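Local coordinates for deferrochelatase (Vibrio cholerae, PDB 5DE0), which binds heme b and, as a member of the dye-decolorizing (DyP-type) peroxidase family, probably acts as a heme peroxidase, at residues B[73-78]-B[288-293]; B[139-144]-B[179-184]; B[265-270]-B[276-281]. All coordinates share one frame; numbering follows the deposited sequence.

Contact 1 (B[73-78]-B[288-293]); sequences ASPPEL and YFFAPS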
loop_
_atom_site.group_PDB
_atom_site.type_symbol
_atom_site.label_atom_id
_atom_site.label_comp_id
_atom_site.label_asym_id
_atom_site.label_seq_id
_atom_site.Cartn_x
_atom_site.Cartn_y
_atom_site.Cartn_z
ATOM N N ALA B 73 26.234 22.044 14.490
ATOM C CA ALA B 73 26.323 21.202 15.680
ATOM C C ALA B 73 25.059 20.362 15.854
ATOM O O ALA B 73 23.966 20.784 15.480
ATOM C CB ALA B 73 26.563 22.052 16.916
ATOM N N SER B 74 25.218 19.171 16.418
ATOM C CA SER B 74 24.094 18.273 16.618
ATOM C C SER B 74 23.248 18.723 17.802
ATOM O O SER B 74 23.757 19.365 18.722
ATOM C CB SER B 74 24.579 16.839 16.830
ATOM O OG SER B 74 25.001 16.641 18.166
ATOM N N PRO B 75 21.942 18.396 17.772
ATOM C CA PRO B 75 21.041 18.648 18.901
ATOM C C PRO B 75 21.558 17.991 20.173
ATOM O O PRO B 75 22.058 16.864 20.110
ATOM C CB PRO B 75 19.721 18.007 18.453
ATOM C CG PRO B 75 19.798 18.007 16.960
ATOM C CD PRO B 75 21.232 17.769 16.640
ATOM N N PRO B 76 21.449 18.693 21.310
ATOM C CA PRO B 76 21.987 18.256 22.605
ATOM C C PRO B 76 21.564 16.843 23.010
ATOM O O PRO B 76 22.372 16.097 23.568
ATOM C CB PRO B 76 21.410 19.285 23.587
ATOM C CG PRO B 76 21.207 20.513 22.772
ATOM C CD PRO B 76 20.785 20.005 21.404
ATOM N N GLU B 77 20.318 16.479 22.721
ATOM C CA GLU B 77 19.763 15.210 23.187
ATOM C C GLU B 77 19.754 14.119 22.115
ATOM O O GLU B 77 19.362 12.982 22.384
ATOM C CB GLU B 77 18.339 15.421 23.707
ATOM C CG GLU B 77 18.198 16.560 24.703
ATOM C CD GLU B 77 16.792 16.667 25.257
ATOM O OE1 GLU B 77 16.184 15.616 25.544
ATOM O OE2 GLU B 77 16.290 17.802 25.394
ATOM N N LEU B 78 20.177 14.459 20.902
ATOM C CA LEU B 78 20.168 13.499 19.801
ATOM C C LEU B 78 21.194 12.388 20.018
ATOM O O LEU B 78 22.393 12.647 20.110
ATOM C CB LEU B 78 20.431 14.204 18.466
ATOM C CG LEU B 78 20.423 13.316 17.217
ATOM C CD1 LEU B 78 19.099 12.576 17.078
ATOM C CD2 LEU B 78 20.703 14.142 15.971
ATOM N N TYR B 288 16.108 6.949 16.184
ATOM C CA TYR B 288 15.926 8.321 16.639
ATOM C C TYR B 288 16.375 9.292 15.554
ATOM O O TYR B 288 17.336 9.027 14.831
ATOM C CB TYR B 288 16.712 8.583 17.927
ATOM C CG TYR B 288 16.065 8.056 19.191
ATOM C CD1 TYR B 288 14.687 8.079 19.353
ATOM C CD2 TYR B 288 16.837 7.543 20.224
ATOM C CE1 TYR B 288 14.096 7.604 20.512
ATOM C CE2 TYR B 288 16.256 7.063 21.383
ATOM C CZ TYR B 288 14.887 7.096 21.523
ATOM O OH TYR B 288 14.307 6.618 22.677
ATOM N N PHE B 289 15.678 10.416 15.447
ATOM C CA PHE B 289 16.042 11.461 14.503
ATOM C C PHE B 289 15.859 12.839 15.122
ATOM O O PHE B 289 15.316 12.975 16.218
ATOM C CB PHE B 289 15.195 11.375 13.231
ATOM C CG PHE B 289 15.296 10.063 12.509
ATOM C CD1 PHE B 289 14.396 9.044 12.772
ATOM C CD2 PHE B 289 16.276 9.855 11.551
ATOM C CE1 PHE B 289 14.480 7.837 12.100
ATOM C CE2 PHE B 289 16.364 8.651 10.879
ATOM C CZ PHE B 289 15.465 7.641 11.155
ATOM N N PHE B 290 16.319 13.860 14.411
ATOM C CA PHE B 290 15.929 15.225 14.714
ATOM C C PHE B 290 15.489 15.921 13.434
ATOM O O PHE B 290 16.257 16.034 12.477
ATOM C CB PHE B 290 17.066 16.001 15.375
ATOM C CG PHE B 290 16.680 17.388 15.798
ATOM C CD1 PHE B 290 16.900 18.474 14.964
ATOM C CD2 PHE B 290 16.100 17.605 17.033
ATOM C CE1 PHE B 290 16.546 19.752 15.359
ATOM C CE2 PHE B 290 15.744 18.877 17.435
ATOM C CZ PHE B 290 15.968 19.953 16.597
ATOM N N ALA B 291 14.242 16.374 13.418
ATOM C CA ALA B 291 13.726 17.124 12.286
ATOM C C ALA B 291 13.927 18.608 12.540
ATOM O O ALA B 291 13.235 19.199 13.367
ATOM C CB ALA B 291 12.262 16.808 12.050
ATOM N N PRO B 292 14.880 19.222 11.824
ATOM C CA PRO B 292 15.172 20.639 12.051
ATOM C C PRO B 292 14.061 21.535 11.520
ATOM O O PRO B 292 13.166 21.055 10.822
ATOM C CB PRO B 292 16.471 20.857 11.271
ATOM C CG PRO B 292 16.400 19.865 10.165
ATOM C CD PRO B 292 15.691 18.660 10.727
ATOM N N SER B 293 14.114 22.818 11.858
ATOM C CA SER B 293 13.208 23.802 11.282
ATOM C C SER B 293 13.434 23.893 9.775
ATOM O O SER B 293 14.420 23.365 9.256
ATOM C CB SER B 293 13.411 25.166 11.939
ATOM O OG SER B 293 14.770 25.556 11.865
#
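The Phe290 ring carries Pro75 on one face, and Tyr173 meets the same ring edge-to-face. This proline-aromatic pair is a CH-pi contact by its geometry: Pro75 CG stands 3.6 Å from the centroid of the Phe290 ring, 21° off the ring normal. It is displaced toward the CG end of the ring, since the shortest atom pair is Pro75 CG to Phe290 CG at 3.4 Å. Pro75 CB follows over the other ring flank, 3.9 Å from Phe290 CD2, so the edge of the pyrrolidine ring, rather than one carbon alone, rests on the aromatic face. CG of Phe290 lies opposite the backbone N (chi1 -176°), carrying the ring toward the loop, and chi2 of -94° turns its face to Pro75.

Leu78 adds a second, looser contact beside the proline. Its two methyls divide the work: CD1 reaches the strand backbone, 3.8 Å from Phe289 C, while CD2 lies 4.1 Å from Phe290 CB. Pro75 and Leu78 are the two ends of a type I beta turn, closed by the bond from Leu78 N to Pro75 O at 3.2 Å, which brings them close together beside the strand. No hydrogen bond joins the two segments, so apolar contact alone carries this buried interface.

The loop 73-78 and strand 281-291 thus join the two ferredoxin-like halves usual in DyP peroxidases, N-terminal and C-terminal. Helix 64-67 flanks the loop through Trp67, which touches Pro75 and Leu78, while Tyr173 of strand 172-181 packs on Pro75 and takes a hydrogen bond from Glu77 N. Phe290 also shares a backbone hydrogen bond with Phe62 of strand 57-62, so the edge strands of the two antiparallel sheets join here, and the loop packs beside that junction.

Contact 2 (B[139-144]-B[179-184]); sequences ARDMTG and FVHNLP. With HEM (protoporphyrin IX containing Fe), chain F.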
loop_
_atom_site.group_PDB
_atom_site.type_symbol
_atom_site.label_atom_id
_atom_site.label_comp_id
_atom_site.label_asym_id
_atom_site.label_seq_id
_atom_site.Cartn_x
_atom_site.Cartn_y
_atom_site.Cartn_z
ATOM N N ALA B 139 -10.178 6.092 12.709
ATOM C CA ALA B 139 -8.891 6.318 13.370
ATOM C C ALA B 139 -8.541 5.195 14.339
ATOM O O ALA B 139 -8.126 5.447 15.468
ATOM C CB ALA B 139 -8.893 7.660 14.095
ATOM N N ARG B 140 -8.709 3.956 13.892
ATOM C CA ARG B 140 -8.440 2.806 14.741
ATOM C C ARG B 140 -7.160 2.091 14.336
ATOM O O ARG B 140 -6.789 2.066 13.165
ATOM C CB ARG B 140 -9.611 1.819 14.703
ATOM C CG ARG B 140 -10.979 2.461 14.863
ATOM C CD ARG B 140 -12.043 1.418 15.172
ATOM N NE ARG B 140 -12.129 1.129 16.600
ATOM C CZ ARG B 140 -12.996 1.702 17.430
ATOM N NH1 ARG B 140 -13.862 2.598 16.976
ATOM N NH2 ARG B 140 -13.000 1.377 18.715
ATOM N N ASP B 141 -6.482 1.520 15.324
ATOM C CA ASP B 141 -5.401 0.583 15.067
ATOM C C ASP B 141 -6.044 -0.734 14.648
ATOM O O ASP B 141 -7.230 -0.949 14.896
ATOM C CB ASP B 141 -4.520 0.414 16.311
ATOM C CG ASP B 141 -3.336 -0.503 16.076
ATOM O OD1 ASP B 141 -2.320 -0.034 15.527
ATOM O OD2 ASP B 141 -3.418 -1.692 16.445
ATOM N N MET B 142 -5.276 -1.613 14.012
ATOM C CA MET B 142 -5.804 -2.906 13.577
ATOM C C MET B 142 -6.136 -3.806 14.763
ATOM O O MET B 142 -6.662 -4.906 14.599
ATOM C CB MET B 142 -4.810 -3.601 12.652
ATOM C CG MET B 142 -4.653 -2.906 11.314
ATOM S SD MET B 142 -3.337 -3.610 10.315
ATOM C CE MET B 142 -3.547 -2.679 8.798
ATOM N N THR B 143 -5.824 -3.321 15.957
ATOM C CA THR B 143 -6.140 -4.018 17.192
ATOM C C THR B 143 -7.603 -3.776 17.568
ATOM O O THR B 143 -8.144 -4.424 18.463
ATOM C CB THR B 143 -5.212 -3.557 18.332
ATOM O OG1 THR B 143 -5.250 -4.503 19.404
ATOM C CG2 THR B 143 -5.623 -2.185 18.839
ATOM N N GLY B 144 -8.236 -2.837 16.870
ATOM C CA GLY B 144 -9.637 -2.528 17.087
ATOM C C GLY B 144 -9.846 -1.346 18.013
ATOM O O GLY B 144 -10.968 -0.869 18.182
ATOM N N PHE B 179 5.878 -1.718 13.885
ATOM C CA PHE B 179 5.385 -2.863 14.636
ATOM C C PHE B 179 4.663 -3.869 13.748
ATOM O O PHE B 179 3.919 -3.494 12.840
ATOM C CB PHE B 179 4.458 -2.399 15.761
ATOM C CG PHE B 179 5.186 -1.884 16.963
ATOM C CD1 PHE B 179 5.490 -0.540 17.083
ATOM C CD2 PHE B 179 5.573 -2.749 17.973
ATOM C CE1 PHE B 179 6.164 -0.069 18.189
ATOM C CE2 PHE B 179 6.247 -2.284 19.080
ATOM C CZ PHE B 179 6.543 -0.944 19.190
ATOM N N VAL B 180 4.898 -5.150 14.014
ATOM C CA VAL B 180 4.197 -6.223 13.322
ATOM C C VAL B 180 3.252 -6.915 14.298
ATOM O O VAL B 180 3.675 -7.392 15.352
ATOM C CB VAL B 180 5.171 -7.251 12.723
ATOM C CG1 VAL B 180 4.407 -8.335 11.976
ATOM C CG2 VAL B 180 6.165 -6.563 11.800
ATOM N N HIS B 181 1.971 -6.963 13.944
ATOM C CA HIS B 181 0.940 -7.457 14.849
ATOM C C HIS B 181 0.688 -8.958 14.719
ATOM O O HIS B 181 0.794 -9.530 13.637
ATOM C CB HIS B 181 -0.372 -6.702 14.618
ATOM C CG HIS B 181 -0.355 -5.292 15.119
ATOM N ND1 HIS B 181 0.761 -4.717 15.687
ATOM C CD2 HIS B 181 -1.320 -4.342 15.141
ATOM C CE1 HIS B 181 0.484 -3.474 16.036
ATOM N NE2 HIS B 181 -0.772 -3.221 15.715
ATOM N N ASN B 182 0.355 -9.581 15.845
ATOM C CA ASN B 182 -0.128 -10.955 15.864
ATOM C C ASN B 182 -1.629 -10.941 16.129
ATOM O O ASN B 182 -2.072 -11.153 17.258
ATOM C CB ASN B 182 0.603 -11.779 16.928
ATOM C CG ASN B 182 0.318 -13.271 16.822
ATOM O OD1 ASN B 182 -0.687 -13.689 16.244
ATOM N ND2 ASN B 182 1.205 -14.081 17.388
ATOM N N LEU B 183 -2.405 -10.680 15.084
ATOM C CA LEU B 183 -3.854 -10.537 15.213
ATOM C C LEU B 183 -4.597 -11.782 15.730
ATOM O O LEU B 183 -5.520 -11.639 16.534
ATOM C CB LEU B 183 -4.453 -10.103 13.873
ATOM C CG LEU B 183 -4.065 -8.699 13.405
ATOM C CD1 LEU B 183 -4.846 -8.312 12.163
ATOM C CD2 LEU B 183 -4.283 -7.683 14.515
ATOM N N PRO B 184 -4.222 -12.998 15.273
ATOM C CA PRO B 184 -4.931 -14.162 15.824
ATOM C C PRO B 184 -4.772 -14.321 17.338
ATOM O O PRO B 184 -5.750 -14.619 18.023
ATOM C CB PRO B 184 -4.286 -15.343 15.090
ATOM C CG PRO B 184 -3.817 -14.764 13.805
ATOM C CD PRO B 184 -3.350 -13.382 14.146
HETATM C CHA HEM F . -1.836 5.878 23.848
HETATM C CHB HEM F . 2.970 6.328 23.368
HETATM C CHC HEM F . 3.153 2.159 20.868
HETATM C CHD HEM F . -1.690 2.196 20.618
HETATM C C1A HEM F . -0.550 6.364 23.941
HETATM C C2A HEM F . -0.139 7.577 24.619
HETATM C C3A HEM F . 1.185 7.701 24.484
HETATM C C4A HEM F . 1.661 6.570 23.716
HETATM C CMA HEM F . 2.070 8.838 25.040
HETATM C CAA HEM F . -1.077 8.550 25.368
HETATM C CBA HEM F . -0.926 8.316 26.870
HETATM C CGA HEM F . -1.943 9.130 27.621
HETATM O O1A HEM F . -3.125 8.704 27.680
HETATM O O2A HEM F . -1.567 10.199 28.163
HETATM C C1B HEM F . 3.441 5.203 22.730
HETATM C C2B HEM F . 4.832 4.829 22.610
HETATM C C3B HEM F . 4.902 3.689 21.922
HETATM C C4B HEM F . 3.546 3.280 21.578
HETATM C CMB HEM F . 6.038 5.617 23.169
HETATM C CAB HEM F . 6.241 2.989 21.597
HETATM C CBB HEM F . 6.307 1.879 20.864
HETATM C C1C HEM F . 1.856 1.814 20.547
HETATM C C2C HEM F . 1.439 0.688 19.730
HETATM C C3C HEM F . 0.094 0.706 19.663
HETATM C C4C HEM F . -0.372 1.837 20.440
HETATM C CMC HEM F . 2.420 -0.313 19.076
HETATM C CAC HEM F . -0.890 -0.249 18.939
HETATM C CBC HEM F . -0.538 -1.373 18.308
HETATM C C1D HEM F . -2.186 3.094 21.541
HETATM C C2D HEM F . -3.557 3.156 21.991
HETATM C C3D HEM F . -3.605 4.310 23.000
HETATM C C4D HEM F . -2.256 4.827 23.059
HETATM C CMD HEM F . -4.732 2.256 21.553
HETATM C CAD HEM F . -4.834 4.803 23.790
HETATM C CBD HEM F . -5.610 5.838 22.984
HETATM C CGD HEM F . -4.767 7.069 22.779
HETATM O O1D HEM F . -4.160 7.205 21.685
HETATM O O2D HEM F . -4.700 7.918 23.705
HETATM N NA HEM F . 0.576 5.775 23.401
HETATM N NB HEM F . 2.684 4.237 22.091
HETATM N NC HEM F . 0.724 2.489 20.962
HETATM N ND HEM F . -1.459 4.087 22.190
HETATM FE FE HEM F . 0.615 4.093 22.230
#
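With CG of Asp141 swung opposite the backbone N (chi1 -177°) and CG of His181 opposite the carbonyl carbon (chi1 -72°), the two side chains approach from opposite directions and form a His-carboxylate hydrogen bond beside the heme. His181 NE2 donates over 3.1 Å to Asp141 OD2, which receives the bond on its syn lone pair, but the bond is bent, with an N-H...O angle of 136°. The carboxylate and imidazole planes are far from coplanar. Asp141 OD2 also accepts from Thr143 N at 2.9 Å, an Asx turn within the type I turn 141-144, so two donors grip one oxygen, which should limit rotation of the carboxylate. At the far side of the imidazole, His181 ND1 is hydrogen-bonded to Thr281 OG1, which holds the ring from its other nitrogen.

Beyond the polar pair, Leu183 CD2 packs 3.7 Å from Met142 O. The second subunit closes in here, its Phe111 packing on Met142 and its Arg115 on Leu183.

The pair borders a heme vinyl: CBC of the heme is 3.2 Å from His181 NE2 and 3.4 Å from Asp141 OD2. Alongside, Phe179 lays one ring face over the heme methyl CMC, while its CZ comes 3.3 Å from the heme vinyl carbon CBB.

Contact 3 (B[265-270]-B[276-281]); sequences SMYGVT and QLLRFT. With HEM (protoporphyrin IX containing Fe), chain F.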
loop_
_atom_site.group_PDB
_atom_site.type_symbol
_atom_site.label_atom_id
_atom_site.label_comp_id
_atom_site.label_asym_id
_atom_site.label_seq_id
_atom_site.Cartn_x
_atom_site.Cartn_y
_atom_site.Cartn_z
ATOM N N SER B 265 10.093 2.213 30.117
ATOM C CA SER B 265 8.952 1.773 30.909
ATOM C C SER B 265 8.241 0.608 30.227
ATOM O O SER B 265 7.772 -0.320 30.886
ATOM C CB SER B 265 7.977 2.931 31.133
ATOM O OG SER B 265 6.826 2.506 31.838
ATOM N N MET B 266 8.173 0.659 28.900
ATOM C CA MET B 266 7.486 -0.369 28.123
ATOM C C MET B 266 8.269 -1.674 28.068
ATOM O O MET B 266 7.689 -2.757 28.120
ATOM C CB MET B 266 7.219 0.124 26.698
ATOM C CG MET B 266 6.072 1.113 26.575
ATOM S SD MET B 266 5.881 1.709 24.887
ATOM C CE MET B 266 5.687 0.162 24.004
ATOM N N TYR B 267 9.590 -1.566 27.967
ATOM C CA TYR B 267 10.426 -2.739 27.745
ATOM C C TYR B 267 11.120 -3.232 29.014
ATOM O O TYR B 267 12.142 -3.914 28.949
ATOM C CB TYR B 267 11.458 -2.443 26.653
ATOM C CG TYR B 267 10.868 -2.468 25.258
ATOM C CD1 TYR B 267 10.914 -3.625 24.488
ATOM C CD2 TYR B 267 10.253 -1.345 24.718
ATOM C CE1 TYR B 267 10.372 -3.660 23.216
ATOM C CE2 TYR B 267 9.707 -1.373 23.444
ATOM C CZ TYR B 267 9.770 -2.532 22.699
ATOM O OH TYR B 267 9.232 -2.568 21.434
ATOM N N GLY B 268 10.552 -2.886 30.165
ATOM C CA GLY B 268 10.977 -3.452 31.434
ATOM C C GLY B 268 12.302 -2.975 32.002
ATOM O O GLY B 268 12.890 -3.648 32.847
ATOM N N VAL B 269 12.774 -1.818 31.549
ATOM C CA VAL B 269 14.014 -1.252 32.073
ATOM C C VAL B 269 13.758 -0.508 33.381
ATOM O O VAL B 269 14.568 -0.562 34.309
ATOM C CB VAL B 269 14.672 -0.297 31.059
ATOM C CG1 VAL B 269 15.900 0.370 31.667
ATOM C CG2 VAL B 269 15.044 -1.046 29.790
ATOM N N THR B 270 12.617 0.170 33.455
ATOM C CA THR B 270 12.281 0.984 34.617
ATOM C C THR B 270 11.785 0.144 35.797
ATOM O O THR B 270 12.378 0.165 36.875
ATOM C CB THR B 270 11.209 2.034 34.270
ATOM O OG1 THR B 270 11.591 2.736 33.080
ATOM C CG2 THR B 270 11.040 3.024 35.413
ATOM N N GLN B 276 1.986 -5.043 28.329
ATOM C CA GLN B 276 1.088 -6.135 27.968
ATOM C C GLN B 276 0.786 -6.129 26.470
ATOM O O GLN B 276 0.546 -7.182 25.876
ATOM C CB GLN B 276 -0.215 -6.045 28.766
ATOM C CG GLN B 276 -0.053 -6.294 30.258
ATOM C CD GLN B 276 0.276 -7.740 30.578
ATOM O OE1 GLN B 276 -0.344 -8.660 30.049
ATOM N NE2 GLN B 276 1.260 -7.944 31.447
ATOM N N LEU B 277 0.798 -4.943 25.866
ATOM C CA LEU B 277 0.551 -4.809 24.433
ATOM C C LEU B 277 1.628 -5.514 23.615
ATOM O O LEU B 277 1.358 -6.028 22.529
ATOM C CB LEU B 277 0.473 -3.332 24.036
ATOM C CG LEU B 277 0.345 -3.006 22.544
ATOM C CD1 LEU B 277 -0.920 -3.615 21.952
ATOM C CD2 LEU B 277 0.372 -1.504 22.320
ATOM N N LEU B 278 2.845 -5.551 24.154
ATOM C CA LEU B 278 3.982 -6.144 23.455
ATOM C C LEU B 278 3.907 -7.668 23.407
ATOM O O LEU B 278 4.795 -8.323 22.864
ATOM C CB LEU B 278 5.290 -5.703 24.111
ATOM C CG LEU B 278 5.572 -4.202 24.020
ATOM C CD1 LEU B 278 6.859 -3.836 24.743
ATOM C CD2 LEU B 278 5.623 -3.751 22.566
ATOM N N ARG B 279 2.846 -8.228 23.980
ATOM C CA ARG B 279 2.585 -9.660 23.880
ATOM C C ARG B 279 1.996 -9.998 22.518
ATOM O O ARG B 279 2.034 -11.147 22.080
ATOM C CB ARG B 279 1.630 -10.118 24.984
ATOM C CG ARG B 279 2.229 -10.131 26.376
ATOM C CD ARG B 279 1.138 -10.315 27.416
ATOM N NE ARG B 279 0.299 -11.475 27.129
ATOM C CZ ARG B 279 -0.899 -11.682 27.667
ATOM N NH1 ARG B 279 -1.410 -10.801 28.516
ATOM N NH2 ARG B 279 -1.591 -12.767 27.349
ATOM N N PHE B 280 1.455 -8.985 21.852
ATOM C CA PHE B 280 0.700 -9.193 20.624
ATOM C C PHE B 280 1.254 -8.386 19.454
ATOM O O PHE B 280 0.673 -8.373 18.370
ATOM C CB PHE B 280 -0.772 -8.846 20.855
ATOM C CG PHE B 280 -1.368 -9.518 22.058
ATOM C CD1 PHE B 280 -1.883 -10.800 21.967
ATOM C CD2 PHE B 280 -1.406 -8.870 23.282
ATOM C CE1 PHE B 280 -2.430 -11.422 23.070
ATOM C CE2 PHE B 280 -1.955 -9.488 24.392
ATOM C CZ PHE B 280 -2.467 -10.766 24.286
ATOM N N THR B 281 2.377 -7.712 19.680
ATOM C CA THR B 281 3.050 -6.980 18.615
ATOM C C THR B 281 4.547 -6.905 18.888
ATOM O O THR B 281 4.983 -6.991 20.036
ATOM C CB THR B 281 2.484 -5.553 18.448
ATOM O OG1 THR B 281 3.068 -4.932 17.297
ATOM C CG2 THR B 281 2.770 -4.706 19.680
HETATM C CHA HEM F . -1.836 5.878 23.848
HETATM C CHB HEM F . 2.970 6.328 23.368
HETATM C CHC HEM F . 3.153 2.159 20.868
HETATM C CHD HEM F . -1.690 2.196 20.618
HETATM C C1A HEM F . -0.550 6.364 23.941
HETATM C C2A HEM F . -0.139 7.577 24.619
HETATM C C3A HEM F . 1.185 7.701 24.484
HETATM C C4A HEM F . 1.661 6.570 23.716
HETATM C CMA HEM F . 2.070 8.838 25.040
HETATM C CAA HEM F . -1.077 8.550 25.368
HETATM C CBA HEM F . -0.926 8.316 26.870
HETATM C CGA HEM F . -1.943 9.130 27.621
HETATM O O1A HEM F . -3.125 8.704 27.680
HETATM O O2A HEM F . -1.567 10.199 28.163
HETATM C C1B HEM F . 3.441 5.203 22.730
HETATM C C2B HEM F . 4.832 4.829 22.610
HETATM C C3B HEM F . 4.902 3.689 21.922
HETATM C C4B HEM F . 3.546 3.280 21.578
HETATM C CMB HEM F . 6.038 5.617 23.169
HETATM C CAB HEM F . 6.241 2.989 21.597
HETATM C CBB HEM F . 6.307 1.879 20.864
HETATM C C1C HEM F . 1.856 1.814 20.547
HETATM C C2C HEM F . 1.439 0.688 19.730
HETATM C C3C HEM F . 0.094 0.706 19.663
HETATM C C4C HEM F . -0.372 1.837 20.440
HETATM C CMC HEM F . 2.420 -0.313 19.076
HETATM C CAC HEM F . -0.890 -0.249 18.939
HETATM C CBC HEM F . -0.538 -1.373 18.308
HETATM C C1D HEM F . -2.186 3.094 21.541
HETATM C C2D HEM F . -3.557 3.156 21.991
HETATM C C3D HEM F . -3.605 4.310 23.000
HETATM C C4D HEM F . -2.256 4.827 23.059
HETATM C CMD HEM F . -4.732 2.256 21.553
HETATM C CAD HEM F . -4.834 4.803 23.790
HETATM C CBD HEM F . -5.610 5.838 22.984
HETATM C CGD HEM F . -4.767 7.069 22.779
HETATM O O1D HEM F . -4.160 7.205 21.685
HETATM O O2D HEM F . -4.700 7.918 23.705
HETATM N NA HEM F . 0.576 5.775 23.401
HETATM N NB HEM F . 2.684 4.237 22.091
HETATM N NC HEM F . 0.724 2.489 20.962
HETATM N ND HEM F . -1.459 4.087 22.190
HETATM FE FE HEM F . 0.615 4.093 22.230
#
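Leu278, Met266 and Tyr267 make up this contact, with Leu278 contributing much the largest buried area; through them the 3-10 segment 277-279, which leads into strand 281-291, packs back on the end of helix 257-266. The CD1 methyl of Leu278 sits over the centre of the Tyr267 ring, 3.8 Å from the centroid and 11° off the normal, a well-centred CH-pi contact. The two side chains cross at about a right angle. The same CD1 is 3.6 Å from Met266 O, so one methyl meets the carbonyl and, in a quite different direction, the ring face. The other methyl, Leu278 CD2, lies 4.2 Å from Met266 CE.

Met266 is extended as far as its sulfur and then bends (chi3 56°), turning CE toward both Leu278 and the heme. Its SD is 3.5 Å from CAB of a heme vinyl group, and CE is 3.6 Å from CBB of the same group. Leu277 CD2 comes within 3.5 Å of the heme carbon C3C.

Met266 and Leu277, both of the heme pocket, thus turn apolar groups to the cofactor, a thioether and a leucine methyl. The segments themselves meet through CH-pi and van der Waals contact, while hydrogen bonds act within the 3-10 turn.

In the fold
Contact 1 brings together segments 210 residues apart, one from each DyP family region; contacts 2 and 3 both fall between them in sequence, in that order, within the C-terminal region. Contacts 2 and 3 have centres about 16 Å apart and touch: Asn182 N lies 2.8 Å from Phe280 O, a probable hydrogen bond. Both also line the heme pocket. Contact 1 lies about 31 Å from contact 2 and about 26 Å from contact 3, centre to centre. The link is the C-terminal antiparallel sheet: through its neighbouring strands 172-181 and 281-291 the same sheet reaches the cofactor at one end and the other half of the protein at the other.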